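Local structure of galactose mutarotase related enzyme (3Q1N) at residues 12-17 and 89-94; 20-25 and 43-48; 143-148 and 251-256. The protein is assigned to the aldose 1-epimerase family and probably binds carbohydrates and acts as an isomerase of the galactose mutarotase type. All blocks are in the same frame, centred on the assembly; numbering follows the deposited sequence. Where two conformers were deposited one is given.

Overall arrangement
Contacts 1 and 2 share the small antiparallel sheet through its neighbouring strands 10-15 and 20-26; Gly-13 O lies 2.8 Å from Gln-22 N, and the contact centres are about 11 Å apart. Contact 1 packs this sheet onto the large antiparallel sheet of strand 90-96, while contact 2 fastens it to loop 43-48. That loop continues to contact 3, about 10 Å away between centres, where Pro-47 O lies 3.0 Å from His-143 N and His-45 O 3.0 Å from Ala-145 N. Contact 3 carries His-143 and Glu-255, which bind a 1,2-ethanediol near a nitrate, both probably from the crystallisation liquor but perhaps marking a sugar pocket. Contact 1 is remote, about 11 Å away at nearest atoms.

Contact 1: residues 12-17 and 89-94; sequences AGIAER and SAVTFT
Ala-15 O, the carbonyl oxygen at the end of strand 10-15, approaches Phe-93 CE1 obliquely at 4.2 Å, a van der Waals distance and not a polar bond; what joins the two segments is otherwise hydrocarbon. The short strand axes are 10.1 Å apart and only 15° from parallel, the spacing of two sheets packed face to face, as in the beta-sandwich of the aldose epimerases. Phe-93 bridges that gap. Its chi1 of -70° sets CG anti to its own carbonyl carbon, and the ring meets Ile-14 with CE2 and CZ, Ile-14 CG2 lying 3.5 Å from Phe-93 CE2 in the conformer given. Further along the ring, Phe-93 CE1 meets the backbone at Glu-16 CA, 4.0 Å away. The Glu-16 and Phe-93 side chains cross at about a right angle, Glu-16 CG coming 4.1 Å from Phe-93 CE1. Val-91 adds a looser contact, CG1 to Ile-14 CD1 at 4.3 Å. Ile-3 and Val-83 also pack on Phe-93, and Tyr-115 on Ile-14, extending the apolar layer. Being apolar, the contact gives close packing without directional bonds, while the backbone bonds of each sheet, such as Gly-13 with Gln-22, also fix the strands.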
loop_
_atom_site.group_PDB
_atom_site.type_symbol
_atom_site.label_atom_id
_atom_site.label_comp_id
_atom_site.label_asym_id
_atom_site.label_seq_id
_atom_site.Cartn_x
_atom_site.Cartn_y
_atom_site.Cartn_z
ATOM N N ALA A 12 8.574 -5.284 -15.526
ATOM C CA ALA A 12 8.570 -4.763 -14.141
ATOM C C ALA A 12 9.998 -4.875 -13.591
ATOM O O ALA A 12 10.731 -5.852 -13.882
ATOM C CB ALA A 12 7.601 -5.537 -13.259
ATOM N N GLY A 13 10.387 -3.886 -12.791
ATOM C CA GLY A 13 11.656 -3.911 -12.070
ATOM C C GLY A 13 11.342 -3.836 -10.595
ATOM O O GLY A 13 10.489 -3.023 -10.177
ATOM N N ILE A 14 11.955 -4.751 -9.839
ATOM C CA ILE A 14 11.696 -4.884 -8.404
ATOM C C ILE A 14 13.026 -4.938 -7.677
ATOM O O ILE A 14 13.903 -5.743 -8.015
ATOM C CB ILE A 14 10.884 -6.160 -8.015
ATOM C CG1 ILE A 14 9.596 -6.301 -8.840
ATOM C CG2 ILE A 14 10.553 -6.154 -6.523
ATOM C CD1 ILE A 14 9.727 -7.323 -9.969
ATOM N N ALA A 15 13.170 -4.094 -6.672
ATOM C CA ALA A 15 14.393 -4.041 -5.864
ATOM C C ALA A 15 14.381 -5.113 -4.798
ATOM O O ALA A 15 13.354 -5.338 -4.124
ATOM C CB ALA A 15 14.534 -2.680 -5.215
ATOM N N GLU A 16 15.521 -5.781 -4.635
ATOM C CA GLU A 16 15.672 -6.740 -3.563
ATOM C C GLU A 16 15.467 -6.053 -2.234
ATOM O O GLU A 16 14.856 -6.610 -1.329
ATOM C CB GLU A 16 17.067 -7.371 -3.632
ATOM C CG GLU A 16 17.187 -8.317 -4.842
ATOM C CD GLU A 16 18.610 -8.783 -5.159
ATOM O OE1 GLU A 16 19.574 -8.278 -4.566
ATOM O OE2 GLU A 16 18.759 -9.651 -6.056
ATOM N N ARG A 17 15.902 -4.806 -2.130
ATOM C CA ARG A 17 15.640 -4.016 -0.924
ATOM C C ARG A 17 14.142 -3.715 -0.788
ATOM O O ARG A 17 13.556 -3.076 -1.653
ATOM C CB ARG A 17 16.476 -2.718 -0.910
ATOM C CG ARG A 17 16.111 -1.777 0.262
ATOM C CD ARG A 17 16.416 -2.384 1.623
ATOM N NE ARG A 17 17.802 -2.751 1.809
ATOM C CZ ARG A 17 18.735 -1.949 2.328
ATOM N NH1 ARG A 17 18.409 -0.720 2.712
ATOM N NH2 ARG A 17 19.998 -2.369 2.455
ATOM N N SER A 89 8.746 -14.358 -16.189
ATOM C CA SER A 89 7.585 -13.539 -15.921
ATOM C C SER A 89 7.151 -13.516 -14.452
ATOM O O SER A 89 6.155 -12.873 -14.117
ATOM C CB SER A 89 6.441 -14.011 -16.820
ATOM O OG SER A 89 6.298 -15.419 -16.708
ATOM N N ALA A 90 7.892 -14.182 -13.558
ATOM C CA ALA A 90 7.511 -14.230 -12.135
ATOM C C ALA A 90 8.752 -14.363 -11.260
ATOM O O ALA A 90 9.793 -14.893 -11.694
ATOM C CB ALA A 90 6.517 -15.407 -11.785
ATOM N N VAL A 91 8.591 -13.948 -10.003
ATOM C CA VAL A 91 9.670 -14.053 -9.048
ATOM C C VAL A 91 9.127 -13.969 -7.649
ATOM O O VAL A 91 8.110 -13.306 -7.422
ATOM C CB VAL A 91 10.740 -12.966 -9.273
ATOM C CG1 VAL A 91 10.145 -11.565 -9.110
ATOM C CG2 VAL A 91 11.939 -13.151 -8.283
ATOM N N THR A 92 9.819 -14.614 -6.699
ATOM C CA THR A 92 9.388 -14.636 -5.302
ATOM C C THR A 92 10.495 -14.038 -4.438
ATOM O O THR A 92 11.701 -14.321 -4.643
ATOM C CB THR A 92 9.016 -16.078 -4.810
ATOM O OG1 THR A 92 7.892 -16.561 -5.548
ATOM C CG2 THR A 92 8.651 -16.105 -3.332
ATOM N N PHE A 93 10.073 -13.157 -3.527
ATOM C CA PHE A 93 10.950 -12.506 -2.563
ATOM C C PHE A 93 10.565 -12.900 -1.149
ATOM O O PHE A 93 9.394 -12.880 -0.798
ATOM C CB PHE A 93 10.795 -10.984 -2.676
ATOM C CG PHE A 93 11.356 -10.391 -3.934
ATOM C CD1 PHE A 93 12.687 -10.034 -4.011
ATOM C CD2 PHE A 93 10.538 -10.134 -5.029
ATOM C CE1 PHE A 93 13.240 -9.440 -5.153
ATOM C CE2 PHE A 93 11.064 -9.557 -6.208
ATOM C CZ PHE A 93 12.422 -9.204 -6.288
ATOM N N THR A 94 11.538 -13.192 -0.300
ATOM C CA THR A 94 11.260 -13.654 1.038
ATOM C C THR A 94 12.160 -12.963 2.045
ATOM O O THR A 94 13.361 -12.885 1.875
ATOM C CB THR A 94 11.484 -15.187 1.166
ATOM O OG1 THR A 94 10.702 -15.884 0.184
ATOM C CG2 THR A 94 11.020 -15.699 2.568
#

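Contact 2: residues 20-25 and 43-48; sequences ELQSLV and NRHAPI
The segment 20-25 and the irregular loop 43-48 run past each other in opposite senses, with CA atoms 5.4 Å apart at Glu-20 and Pro-47 and 5.3 Å at Gln-22 and His-45. The strand carries a classic beta bulge, Gln-22 and Ser-23 both facing Gly-13 of the adjoining strand. Glu-20 grips the loop: its OE2 accepts from His-45 N at 2.9 Å and from Ala-46 N at 2.9 Å, the latter on its anti lone pair and nearly straight (166°). Its chi1 of -173° sets CG anti to the backbone N, and the chain, extended beyond CG, brings the carboxylate to these two amides. The other oxygen, OE1, accepts from Gln-22 NE2 at 3.1 Å, from above the carboxylate plane. The same glutamine lays CB over the centre of the His-45 ring, a CH-pi contact with CB 4.0 Å from the ring centroid, while Glu-20 OE2 sits at the ring edge. The imidazole is also held from outside, ND1 being bonded to Trp-35 O. An alanine in place of Glu-20 would probably leave His-45 N and Ala-46 N without their acceptor and the Gln-22 amide freer to turn. Leu-21 O is buried without a polar partner, 3.4 Å from Ala-46 CB. One water joins the backbones, accepting from Leu-21 N and donating to Ala-46 O at 2.7 Å.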
loop_
_atom_site.group_PDB
_atom_site.type_symbol
_atom_site.label_atom_id
_atom_site.label_comp_id
_atom_site.label_asym_id
_atom_site.label_seq_id
_atom_site.Cartn_x
_atom_site.Cartn_y
_atom_site.Cartn_z
ATOM N N GLU A 20 10.705 -4.045 -3.422
ATOM C CA GLU A 20 9.970 -2.837 -3.791
ATOM C C GLU A 20 9.787 -2.761 -5.295
ATOM O O GLU A 20 10.778 -2.672 -6.041
ATOM C CB GLU A 20 10.689 -1.574 -3.379
ATOM C CG GLU A 20 9.765 -0.354 -3.657
ATOM C CD GLU A 20 10.426 0.999 -3.529
ATOM O OE1 GLU A 20 11.657 1.079 -3.374
ATOM O OE2 GLU A 20 9.660 2.012 -3.551
ATOM N N LEU A 21 8.552 -2.807 -5.760
ATOM C CA LEU A 21 8.300 -2.527 -7.175
ATOM C C LEU A 21 8.752 -1.106 -7.492
ATOM O O LEU A 21 8.344 -0.156 -6.815
ATOM C CB LEU A 21 6.818 -2.630 -7.440
ATOM C CG LEU A 21 6.323 -2.355 -8.854
ATOM C CD1 LEU A 21 6.751 -3.413 -9.839
ATOM C CD2 LEU A 21 4.762 -2.241 -8.841
ATOM N N GLN A 22 9.586 -0.950 -8.505
ATOM C CA GLN A 22 10.090 0.393 -8.831
ATOM C C GLN A 22 9.702 0.867 -10.221
ATOM O O GLN A 22 9.735 2.067 -10.483
ATOM C CB GLN A 22 11.609 0.436 -8.656
ATOM C CG GLN A 22 12.001 0.189 -7.170
ATOM C CD GLN A 22 13.439 0.450 -6.894
ATOM O OE1 GLN A 22 14.283 0.186 -7.730
ATOM N NE2 GLN A 22 13.740 0.891 -5.680
ATOM N N SER A 23 9.346 -0.057 -11.094
ATOM C CA SER A 23 9.017 0.260 -12.478
ATOM C C SER A 23 8.040 -0.766 -13.042
ATOM O O SER A 23 8.123 -1.971 -12.730
ATOM C CB SER A 23 10.295 0.315 -13.334
ATOM O OG SER A 23 10.003 0.437 -14.722
ATOM N N LEU A 24 7.127 -0.289 -13.875
ATOM C CA LEU A 24 6.126 -1.127 -14.510
ATOM C C LEU A 24 5.736 -0.455 -15.814
ATOM O O LEU A 24 5.191 0.651 -15.832
ATOM C CB LEU A 24 4.935 -1.268 -13.554
ATOM C CG LEU A 24 3.830 -2.284 -13.776
ATOM C CD1 LEU A 24 4.428 -3.716 -13.854
ATOM C CD2 LEU A 24 2.829 -2.188 -12.671
ATOM N N VAL A 25 6.077 -1.099 -16.909
ATOM C CA VAL A 25 6.130 -0.441 -18.192
ATOM C C VAL A 25 5.272 -1.179 -19.186
ATOM O O VAL A 25 5.333 -2.408 -19.266
ATOM C CB VAL A 25 7.598 -0.366 -18.723
ATOM C CG1 VAL A 25 7.684 0.045 -20.225
ATOM C CG2 VAL A 25 8.421 0.572 -17.876
ATOM N N ASN A 43 10.761 10.363 -2.882
ATOM C CA ASN A 43 11.895 9.596 -3.320
ATOM C C ASN A 43 11.716 8.080 -3.302
ATOM O O ASN A 43 12.707 7.364 -3.371
ATOM C CB ASN A 43 13.141 9.983 -2.524
ATOM C CG ASN A 43 13.011 9.745 -1.061
ATOM O OD1 ASN A 43 12.020 9.189 -0.562
ATOM N ND2 ASN A 43 14.021 10.215 -0.313
ATOM N N ARG A 44 10.469 7.599 -3.188
ATOM C CA ARG A 44 10.202 6.164 -3.246
ATOM C C ARG A 44 9.256 5.843 -4.407
ATOM O O ARG A 44 8.902 6.751 -5.183
ATOM C CB ARG A 44 9.654 5.701 -1.929
ATOM C CG ARG A 44 10.649 5.995 -0.816
ATOM C CD ARG A 44 10.081 5.749 0.515
ATOM N NE ARG A 44 11.005 6.198 1.567
ATOM C CZ ARG A 44 11.978 5.458 2.116
ATOM N NH1 ARG A 44 12.211 4.193 1.765
ATOM N NH2 ARG A 44 12.731 5.997 3.078
ATOM N N HIS A 45 8.894 4.566 -4.558
ATOM C CA HIS A 45 8.082 4.165 -5.721
ATOM C C HIS A 45 6.804 3.425 -5.265
ATOM O O HIS A 45 5.692 3.825 -5.583
ATOM C CB HIS A 45 8.896 3.251 -6.686
ATOM C CG HIS A 45 10.267 3.747 -7.012
ATOM N ND1 HIS A 45 10.555 4.401 -8.194
ATOM C CD2 HIS A 45 11.428 3.696 -6.309
ATOM C CE1 HIS A 45 11.850 4.715 -8.214
ATOM N NE2 HIS A 45 12.404 4.286 -7.090
ATOM N N ALA A 46 6.990 2.328 -4.539
ATOM C CA ALA A 46 5.866 1.462 -4.123
ATOM C C ALA A 46 6.240 0.555 -2.942
ATOM O O ALA A 46 6.274 -0.698 -3.082
ATOM C CB ALA A 46 5.358 0.611 -5.367
ATOM N N PRO A 47 6.547 1.168 -1.789
ATOM C CA PRO A 47 6.981 0.330 -0.675
ATOM C C PRO A 47 5.956 -0.655 -0.112
ATOM O O PRO A 47 4.715 -0.428 -0.160
ATOM C CB PRO A 47 7.336 1.322 0.437
ATOM C CG PRO A 47 7.334 2.669 -0.188
ATOM C CD PRO A 47 6.581 2.605 -1.476
ATOM N N ILE A 48 6.517 -1.724 0.468
ATOM C CA ILE A 48 5.753 -2.636 1.293
ATOM C C ILE A 48 5.758 -2.116 2.719
ATOM O O ILE A 48 6.813 -1.657 3.216
ATOM C CB ILE A 48 6.336 -4.078 1.230
ATOM C CG1 ILE A 48 6.163 -4.633 -0.182
ATOM C CG2 ILE A 48 5.607 -4.995 2.280
ATOM C CD1 ILE A 48 6.871 -6.006 -0.440
HETATM O O HOH W 1 6.512 -3.323 -3.732
#

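Contact 3: residues 143-148 and 251-256; sequences HPAFNV and FIAVEP. With EDO (1,2-ethanediol), chain J; EDO (1,2-ethanediol), chain I.
Phe-146 and Ile-252 form an antiparallel hydrogen-bonded pair that exchanges both backbone bonds: Phe-146 N gives to Ile-252 O at 2.9 Å, and Ile-252 N returns a bond to Phe-146 O at 2.9 Å. The two differ in direction, since the first donor stands 44° out of the carbonyl plane of Ile-252 and the second lies in that of Phe-146. A third bond, Val-254 N to Pro-144 O at 3.2 Å, is nearly along the C=O axis. Val-254 O, by contrast, is buried with no polar partner in the model; Pro-144 CG lies 3.3 Å from it, and Phe-146 turns its ring edge that way.

At the His-143 end, His-143 and Glu-255 lie side by side and point the same way, their planes 28° apart and stacked. Glu-255 OE2 is 3.1 Å above the imidazole plane, offset toward the rim, and the angles rule out a hydrogen bond to either ring nitrogen. A molecule of 1,2-ethanediol meets one atom of each group instead, His-143 NE2 donating in the ring plane to the diol O2 at 2.7 Å while the diol O1 donates to Glu-255 OE1 at 2.7 Å. The diol probably comes from the crystallisation liquor, but such molecules often mark pockets, and a carbohydrate site here is possible. At the far end Asn-147 O accepts from a second glycol, while Asn-147 ND2 is bonded to Glu-32 O.

Apolar groups fill the rest: Ala-145 CB rests 3.5 Å from Phe-251 CD1, and Val-148 CG2 meets Ile-252 CG1. In the fold, strand 251-258 runs between strands 136-147 and 238-242; Phe-146 and Val-254 pack on Leu-220 of strand 217-221, whereas Trp-242 and Trp-42 meet the His-143 ring.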
loop_
_atom_site.group_PDB
_atom_site.type_symbol
_atom_site.label_atom_id
_atom_site.label_comp_id
_atom_site.label_asym_id
_atom_site.label_seq_id
_atom_site.Cartn_x
_atom_site.Cartn_y
_atom_site.Cartn_z
ATOM N N HIS A 143 2.031 0.387 -1.089
ATOM C CA HIS A 143 1.990 1.850 -1.224
ATOM C C HIS A 143 2.454 2.354 -2.618
ATOM O O HIS A 143 3.316 3.213 -2.719
ATOM C CB HIS A 143 2.928 2.390 -0.091
ATOM C CG HIS A 143 2.776 3.850 0.264
ATOM N ND1 HIS A 143 3.063 4.875 -0.610
ATOM C CD2 HIS A 143 2.485 4.440 1.446
ATOM C CE1 HIS A 143 2.920 6.040 0.004
ATOM N NE2 HIS A 143 2.588 5.808 1.263
ATOM N N PRO A 144 1.836 1.870 -3.721
ATOM C CA PRO A 144 2.314 2.286 -5.052
ATOM C C PRO A 144 1.854 3.687 -5.402
ATOM O O PRO A 144 0.697 4.014 -5.202
ATOM C CB PRO A 144 1.646 1.279 -5.979
ATOM C CG PRO A 144 0.439 0.827 -5.261
ATOM C CD PRO A 144 0.890 0.749 -3.836
ATOM N N ALA A 145 2.746 4.470 -5.970
ATOM C CA ALA A 145 2.417 5.790 -6.515
ATOM C C ALA A 145 2.383 5.639 -8.039
ATOM O O ALA A 145 3.304 5.108 -8.646
ATOM C CB ALA A 145 3.468 6.783 -6.136
ATOM N N PHE A 146 1.291 6.086 -8.627
ATOM C CA PHE A 146 1.037 5.997 -10.053
ATOM C C PHE A 146 1.142 7.340 -10.727
ATOM O O PHE A 146 0.589 8.343 -10.252
ATOM C CB PHE A 146 -0.362 5.458 -10.294
ATOM C CG PHE A 146 -0.535 4.041 -9.812
ATOM C CD1 PHE A 146 0.086 2.996 -10.487
ATOM C CD2 PHE A 146 -1.225 3.773 -8.649
ATOM C CE1 PHE A 146 -0.044 1.686 -10.053
ATOM C CE2 PHE A 146 -1.343 2.462 -8.188
ATOM C CZ PHE A 146 -0.759 1.422 -8.879
ATOM N N ASN A 147 1.844 7.358 -11.843
ATOM C CA ASN A 147 1.941 8.603 -12.643
ATOM C C ASN A 147 0.542 9.031 -13.126
ATOM O O ASN A 147 -0.276 8.169 -13.507
ATOM C CB ASN A 147 2.861 8.397 -13.822
ATOM C CG ASN A 147 4.279 8.146 -13.386
ATOM O OD1 ASN A 147 4.844 8.959 -12.659
ATOM N ND2 ASN A 147 4.846 7.000 -13.776
ATOM N N VAL A 148 0.294 10.355 -13.083
ATOM C CA VAL A 148 -0.932 10.978 -13.612
ATOM C C VAL A 148 -0.622 12.259 -14.367
ATOM O O VAL A 148 0.378 12.905 -14.110
ATOM C CB VAL A 148 -1.984 11.279 -12.492
ATOM C CG1 VAL A 148 -2.410 9.968 -11.793
ATOM C CG2 VAL A 148 -1.441 12.297 -11.472
ATOM N N PHE A 251 1.729 12.596 -9.571
ATOM C CA PHE A 251 1.344 11.199 -9.204
ATOM C C PHE A 251 0.267 11.164 -8.140
ATOM O O PHE A 251 0.079 12.113 -7.402
ATOM C CB PHE A 251 2.577 10.366 -8.793
ATOM C CG PHE A 251 3.129 10.650 -7.396
ATOM C CD1 PHE A 251 2.523 10.144 -6.234
ATOM C CD2 PHE A 251 4.290 11.394 -7.247
ATOM C CE1 PHE A 251 3.075 10.382 -4.958
ATOM C CE2 PHE A 251 4.844 11.622 -5.969
ATOM C CZ PHE A 251 4.231 11.148 -4.850
ATOM N N ILE A 252 -0.443 10.041 -8.095
ATOM C CA ILE A 252 -1.401 9.730 -7.049
ATOM C C ILE A 252 -1.139 8.300 -6.650
ATOM O O ILE A 252 -0.984 7.433 -7.531
ATOM C CB ILE A 252 -2.857 9.903 -7.538
ATOM C CG1 ILE A 252 -3.127 11.357 -7.922
ATOM C CG2 ILE A 252 -3.856 9.457 -6.387
ATOM C CD1 ILE A 252 -4.466 11.542 -8.659
ATOM N N ALA A 253 -0.965 8.085 -5.326
ATOM C CA ALA A 253 -0.848 6.754 -4.770
ATOM C C ALA A 253 -2.210 6.186 -4.411
ATOM O O ALA A 253 -3.078 6.886 -3.880
ATOM C CB ALA A 253 0.104 6.758 -3.526
ATOM N N VAL A 254 -2.380 4.890 -4.682
ATOM C CA VAL A 254 -3.626 4.174 -4.400
ATOM C C VAL A 254 -3.165 2.895 -3.748
ATOM O O VAL A 254 -2.546 2.048 -4.396
ATOM C CB VAL A 254 -4.481 3.931 -5.675
ATOM C CG1 VAL A 254 -5.846 3.315 -5.245
ATOM C CG2 VAL A 254 -4.691 5.263 -6.470
ATOM N N GLU A 255 -3.414 2.786 -2.433
ATOM C CA GLU A 255 -2.648 1.940 -1.548
ATOM C C GLU A 255 -3.500 0.904 -0.834
ATOM O O GLU A 255 -4.287 1.245 0.060
ATOM C CB GLU A 255 -1.935 2.820 -0.518
ATOM C CG GLU A 255 -1.202 4.070 -1.085
ATOM C CD GLU A 255 -0.759 5.024 0.002
ATOM O OE1 GLU A 255 -1.015 4.740 1.197
ATOM O OE2 GLU A 255 -0.163 6.082 -0.316
ATOM N N PRO A 256 -3.380 -0.369 -1.237
ATOM C CA PRO A 256 -4.142 -1.391 -0.535
ATOM C C PRO A 256 -3.630 -1.567 0.904
ATOM O O PRO A 256 -2.430 -1.781 1.089
ATOM C CB PRO A 256 -3.913 -2.648 -1.390
ATOM C CG PRO A 256 -3.570 -2.145 -2.774
ATOM C CD PRO A 256 -2.755 -0.902 -2.476
HETATM C C1 EDO J . -0.096 7.617 2.653
HETATM O O1 EDO J . -0.091 6.296 3.228
HETATM C C2 EDO J . 1.023 8.492 3.171
HETATM O O2 EDO J . 2.321 7.917 2.893
HETATM C C1 EDO I . -1.505 5.094 -14.117
HETATM O O1 EDO I . -1.205 5.193 -15.509
HETATM C C2 EDO I . -2.873 5.691 -13.828
HETATM O O2 EDO I . -2.887 7.083 -14.176
#